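Local coordinates for protein cellulase (Clostridium cellulovorans, PDB 6UI3) that probably hydrolyses internal beta-1,4 linkages in cellulose and other plant polysaccharides, this chain being the family 5 glycoside hydrolase domain of a longer protein, at residues W131-A135 with I146-I150; M193-Y197 with M209-N213. One frame throughout, in Å; residues are numbered along the deposited sequence.

Contact 1. Residues W131-A135 with I146-I150; sequences WTQIA and IFDTI
Start with one turn of alpha helix, 131-135, held by the backbone hydrogen bond from Ala135 N to Trp131 O (2.8 Å) and packed on strand 146-148. The axes of these short pieces run nearly antiparallel, at 166°, and approach to 11.2 Å. The CA atoms of Trp131 and Thr149 are 8.0 Å apart, those of Ala135 and Phe147 8.5 Å.

Trp131 makes the largest contribution, with Phe147 next. With chi1 at -89° and chi2 at 114°, its indole reaches across to the end of the strand, where NE1 of Trp131 donates a nearly straight hydrogen bond to Thr149 O (2.9 Å, 166° at the hydrogen). Thr149 has left extended geometry (phi/psi -68/-30), and its carbonyl also bonds Tyr172 OH. The indole edge continues past Asp148 O, 3.3 Å from Trp131 CZ2. Its six-membered ring meets Phe147 obliquely, with centroids 5.0 Å apart and planes at 44°; Trp131 CZ3 sits over one face of the phenyl, 3.5 Å from Phe147 CG.

Further along, Ile134 (m, t) brings CG2 to 4.3 Å from Phe147 CE1, and Ala135 CB lies 4.1 Å from Phe147 CE2. Phe147, an m rotamer, points at the helix, whereas Asp148 turns its CB away, and its OD2 forms a salt bridge with Arg64.

Everything that touches here is buried. It is the layer between outer helix and inner strand, within the beta-alpha-beta unit of strand 101-105, helix 120-137 and strand 145-148, that recurs around a TIM barrel.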
loop_
_atom_site.group_PDB
_atom_site.type_symbol
_atom_site.label_atom_id
_atom_site.label_comp_id
_atom_site.label_asym_id
_atom_site.label_seq_id
_atom_site.Cartn_x
_atom_site.Cartn_y
_atom_site.Cartn_z
ATOM N N TRP A 131 10.204 -6.710 -11.690
ATOM C CA TRP A 131 10.007 -5.277 -11.866
ATOM C C TRP A 131 10.365 -4.807 -13.268
ATOM O O TRP A 131 9.732 -3.873 -13.773
ATOM C CB TRP A 131 10.736 -4.449 -10.795
ATOM C CG TRP A 131 9.845 -4.258 -9.610
ATOM C CD1 TRP A 131 10.009 -4.757 -8.342
ATOM C CD2 TRP A 131 8.603 -3.553 -9.612
ATOM N NE1 TRP A 131 8.939 -4.381 -7.550
ATOM C CE2 TRP A 131 8.054 -3.663 -8.314
ATOM C CE3 TRP A 131 7.896 -2.843 -10.590
ATOM C CZ2 TRP A 131 6.818 -3.092 -7.977
ATOM C CZ3 TRP A 131 6.665 -2.284 -10.258
ATOM C CH2 TRP A 131 6.140 -2.412 -8.960
ATOM N N THR A 132 11.358 -5.417 -13.919
ATOM C CA THR A 132 11.649 -5.038 -15.301
ATOM C C THR A 132 10.432 -5.284 -16.179
ATOM O O THR A 132 10.084 -4.451 -17.020
ATOM C CB THR A 132 12.866 -5.809 -15.819
ATOM O OG1 THR A 132 14.028 -5.444 -15.054
ATOM C CG2 THR A 132 13.161 -5.475 -17.268
ATOM N N GLN A 133 9.752 -6.419 -15.974
ATOM C CA GLN A 133 8.547 -6.716 -16.749
ATOM C C GLN A 133 7.395 -5.766 -16.433
ATOM O O GLN A 133 6.714 -5.286 -17.345
ATOM C CB GLN A 133 8.102 -8.152 -16.488
ATOM C CG GLN A 133 9.025 -9.196 -17.067
ATOM C CD GLN A 133 8.613 -10.577 -16.628
ATOM O OE1 GLN A 133 7.732 -11.177 -17.236
ATOM N NE2 GLN A 133 9.212 -11.069 -15.559
ATOM N N ILE A 134 7.115 -5.533 -15.153
ATOM C CA ILE A 134 6.017 -4.631 -14.794
ATOM C C ILE A 134 6.299 -3.238 -15.340
ATOM O O ILE A 134 5.449 -2.607 -15.980
ATOM C CB ILE A 134 5.788 -4.591 -13.267
ATOM C CG1 ILE A 134 5.468 -5.977 -12.709
ATOM C CG2 ILE A 134 4.661 -3.595 -12.922
ATOM C CD1 ILE A 134 5.528 -6.052 -11.205
ATOM N N ALA A 135 7.500 -2.734 -15.067
ATOM C CA ALA A 135 7.877 -1.402 -15.519
ATOM C C ALA A 135 7.790 -1.296 -17.037
ATOM O O ALA A 135 7.239 -0.327 -17.573
ATOM C CB ALA A 135 9.273 -1.064 -14.996
ATOM N N ILE A 146 1.668 4.543 -9.711
ATOM C CA ILE A 146 2.773 4.547 -8.761
ATOM C C ILE A 146 3.193 3.096 -8.531
ATOM O O ILE A 146 2.337 2.207 -8.518
ATOM C CB ILE A 146 2.279 5.166 -7.434
ATOM C CG1 ILE A 146 1.819 6.615 -7.629
ATOM C CG2 ILE A 146 3.351 5.031 -6.334
ATOM C CD1 ILE A 146 1.004 7.153 -6.459
ATOM N N PHE A 147 4.489 2.848 -8.347
ATOM C CA PHE A 147 4.999 1.513 -8.035
ATOM C C PHE A 147 5.437 1.443 -6.572
ATOM O O PHE A 147 5.981 2.415 -6.038
ATOM C CB PHE A 147 6.210 1.192 -8.918
ATOM C CG PHE A 147 5.919 1.098 -10.404
ATOM C CD1 PHE A 147 4.651 0.804 -10.891
ATOM C CD2 PHE A 147 6.949 1.285 -11.320
ATOM C CE1 PHE A 147 4.428 0.686 -12.274
ATOM C CE2 PHE A 147 6.725 1.171 -12.685
ATOM C CZ PHE A 147 5.470 0.880 -13.157
ATOM N N ASP A 148 5.228 0.289 -5.937
ATOM C CA ASP A 148 5.542 0.017 -4.524
ATOM C C ASP A 148 6.376 -1.259 -4.536
ATOM O O ASP A 148 5.887 -2.314 -4.940
ATOM C CB ASP A 148 4.195 -0.094 -3.788
ATOM C CG ASP A 148 4.264 -0.654 -2.365
ATOM O OD1 ASP A 148 5.360 -0.943 -1.827
ATOM O OD2 ASP A 148 3.145 -0.790 -1.769
ATOM N N THR A 149 7.659 -1.170 -4.167
ATOM C CA THR A 149 8.637 -2.174 -4.612
ATOM C C THR A 149 8.418 -3.569 -4.013
ATOM O O THR A 149 8.800 -4.572 -4.627
ATOM C CB THR A 149 10.072 -1.735 -4.285
ATOM O OG1 THR A 149 10.197 -1.620 -2.858
ATOM C CG2 THR A 149 10.467 -0.445 -4.993
ATOM N N ILE A 150 7.869 -3.645 -2.804
ATOM C CA ILE A 150 7.584 -4.906 -2.110
ATOM C C ILE A 150 6.661 -4.544 -0.951
ATOM O O ILE A 150 6.844 -3.509 -0.323
ATOM C CB ILE A 150 8.876 -5.631 -1.677
ATOM C CG1 ILE A 150 8.565 -6.986 -1.025
ATOM C CG2 ILE A 150 9.733 -4.749 -0.771
ATOM C CD1 ILE A 150 7.886 -8.015 -1.926
#

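Contact 2. Residues M193-Y197 with M209-N213; sequences MVPTY and MVVPN
The chain is extended from Met193 onward, as part of strand 192-195, the fifth strand of the TIM barrel. Segment 209-213, in the loop between helix 203-208 and strand 217-222, folds back over it; it has no regular structure, though it too is largely extended. CA atoms lie 5.8 Å apart for Thr196 and Met209 but 7.5 Å for Val194 and Val211, so the pieces spread from the Met209 end.

Met209, modelled here in one of two deposited conformers, takes t, p, t for chi1 to chi3 and folds its thioether along the strand. Its SD lies 3.8 Å from Thr196 CA and 4.1 Å from Thr196 CG2; its CE reaches 3.3 Å from Pro195 O and 4.0 Å from Val194 CG2. Val194, chi1 m, points toward the loop and sets CG2 4.1 Å from Pro212 CD and 4.5 Å from CG1 of Val211 (chi1 t). The CA-to-CB bond of Pro195 points away from the loop, while Thr196 (p) gives OG1 to a hydrogen bond with Ser200 O.

No hydrogen bond joins the two segments. Between them the contact rests on van der Waals packing, with the Met209 methyl also against backbone carbonyls; a directional hold on the loop comes from outside, where Val210 N bonds Asn170 OD1.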
loop_
_atom_site.group_PDB
_atom_site.type_symbol
_atom_site.label_atom_id
_atom_site.label_comp_id
_atom_site.label_asym_id
_atom_site.label_seq_id
_atom_site.Cartn_x
_atom_site.Cartn_y
_atom_site.Cartn_z
ATOM N N MET A 193 7.459 3.964 -4.342
ATOM C CA MET A 193 7.341 3.782 -2.900
ATOM C C MET A 193 8.285 2.671 -2.451
ATOM O O MET A 193 8.339 1.605 -3.082
ATOM C CB MET A 193 5.912 3.383 -2.528
ATOM C CG MET A 193 4.877 4.453 -2.837
ATOM S SD MET A 193 3.162 3.890 -2.755
ATOM C CE MET A 193 3.059 3.332 -1.060
ATOM N N VAL A 194 9.012 2.918 -1.349
ATOM C CA VAL A 194 9.958 1.974 -0.804
ATOM C C VAL A 194 9.633 1.748 0.673
ATOM O O VAL A 194 9.546 2.715 1.441
ATOM C CB VAL A 194 11.426 2.430 -0.969
ATOM C CG1 VAL A 194 11.844 2.288 -2.440
ATOM C CG2 VAL A 194 11.646 3.860 -0.489
ATOM N N PRO A 195 9.399 0.512 1.115
ATOM C CA PRO A 195 9.041 0.262 2.513
ATOM C C PRO A 195 10.253 0.103 3.422
ATOM O O PRO A 195 11.343 -0.272 2.987
ATOM C CB PRO A 195 8.302 -1.083 2.418
ATOM C CG PRO A 195 9.021 -1.798 1.342
ATOM C CD PRO A 195 9.317 -0.722 0.305
ATOM N N THR A 196 10.016 0.372 4.706
ATOM C CA THR A 196 10.862 -0.146 5.774
ATOM C C THR A 196 10.605 -1.659 5.919
ATOM O O THR A 196 9.703 -2.236 5.297
ATOM C CB THR A 196 10.483 0.547 7.081
ATOM O OG1 THR A 196 9.089 0.294 7.303
ATOM C CG2 THR A 196 10.760 2.044 7.054
ATOM N N TYR A 197 11.378 -2.307 6.791
ATOM C CA TYR A 197 11.170 -3.719 7.099
ATOM C C TYR A 197 9.752 -3.919 7.629
ATOM O O TYR A 197 9.322 -3.207 8.542
ATOM C CB TYR A 197 12.225 -4.149 8.132
ATOM C CG TYR A 197 12.200 -5.614 8.511
ATOM C CD1 TYR A 197 11.446 -6.047 9.580
ATOM C CD2 TYR A 197 12.961 -6.559 7.834
ATOM C CE1 TYR A 197 11.413 -7.393 9.946
ATOM C CE2 TYR A 197 12.933 -7.902 8.195
ATOM C CZ TYR A 197 12.165 -8.309 9.247
ATOM O OH TYR A 197 12.139 -9.652 9.575
ATOM N N MET A 209 16.377 1.967 8.142
ATOM C CA MET A 209 16.101 2.236 6.739
ATOM C C MET A 209 17.153 3.150 6.134
ATOM O O MET A 209 17.503 4.168 6.722
ATOM C CB MET A 209 14.757 2.971 6.686
ATOM C CG MET A 209 14.274 3.332 5.324
ATOM S SD MET A 209 13.852 1.830 4.414
ATOM C CE MET A 209 13.047 2.576 2.992
ATOM N N VAL A 210 17.622 2.814 4.944
ATOM C CA VAL A 210 18.394 3.716 4.095
ATOM C C VAL A 210 17.537 3.937 2.856
ATOM O O VAL A 210 17.298 3.003 2.077
ATOM C CB VAL A 210 19.773 3.152 3.736
ATOM C CG1 VAL A 210 20.492 4.086 2.743
ATOM C CG2 VAL A 210 20.605 2.974 4.988
ATOM N N VAL A 211 17.010 5.140 2.706
ATOM C CA VAL A 211 16.220 5.443 1.509
ATOM C C VAL A 211 17.169 5.484 0.319
ATOM O O VAL A 211 18.241 6.094 0.431
ATOM C CB VAL A 211 15.499 6.784 1.680
ATOM C CG1 VAL A 211 14.635 7.071 0.473
ATOM C CG2 VAL A 211 14.633 6.778 2.952
ATOM N N PRO A 212 16.852 4.849 -0.809
ATOM C CA PRO A 212 17.755 4.915 -1.963
ATOM C C PRO A 212 18.097 6.344 -2.353
ATOM O O PRO A 212 17.311 7.278 -2.143
ATOM C CB PRO A 212 16.963 4.211 -3.069
ATOM C CG PRO A 212 16.127 3.217 -2.344
ATOM C CD PRO A 212 15.714 3.940 -1.059
ATOM N N ASN A 213 19.272 6.492 -2.967
ATOM C CA ASN A 213 19.737 7.775 -3.489
ATOM C C ASN A 213 19.008 8.057 -4.802
ATOM O O ASN A 213 19.545 7.908 -5.906
ATOM C CB ASN A 213 21.244 7.764 -3.672
ATOM C CG ASN A 213 21.769 9.116 -4.070
ATOM O OD1 ASN A 213 21.056 10.107 -3.976
ATOM N ND2 ASN A 213 23.023 9.176 -4.477
#

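In the fold
From the N terminus the chain crosses helix 120-137, turns, and enters strand 145-148; contact 1 closes that short connection. Helix 163-182 then leads to strand 192-195, where contact 2 opens, closing the excursion through helix 203-208 before strand 217-222. The contacts are thus in series, neither enclosing the other, with centres about 15 Å apart. They join directly in the barrel wall: strands 145-148 and 192-195 are parallel neighbours, with probable hydrogen bonds from Met193 N to Phe147 O (2.7 Å) and Thr149 N to Met193 O (3.1 Å). TIM-barrel active sites lie at the C-terminal ends of the strands, the ends that both contacts reach.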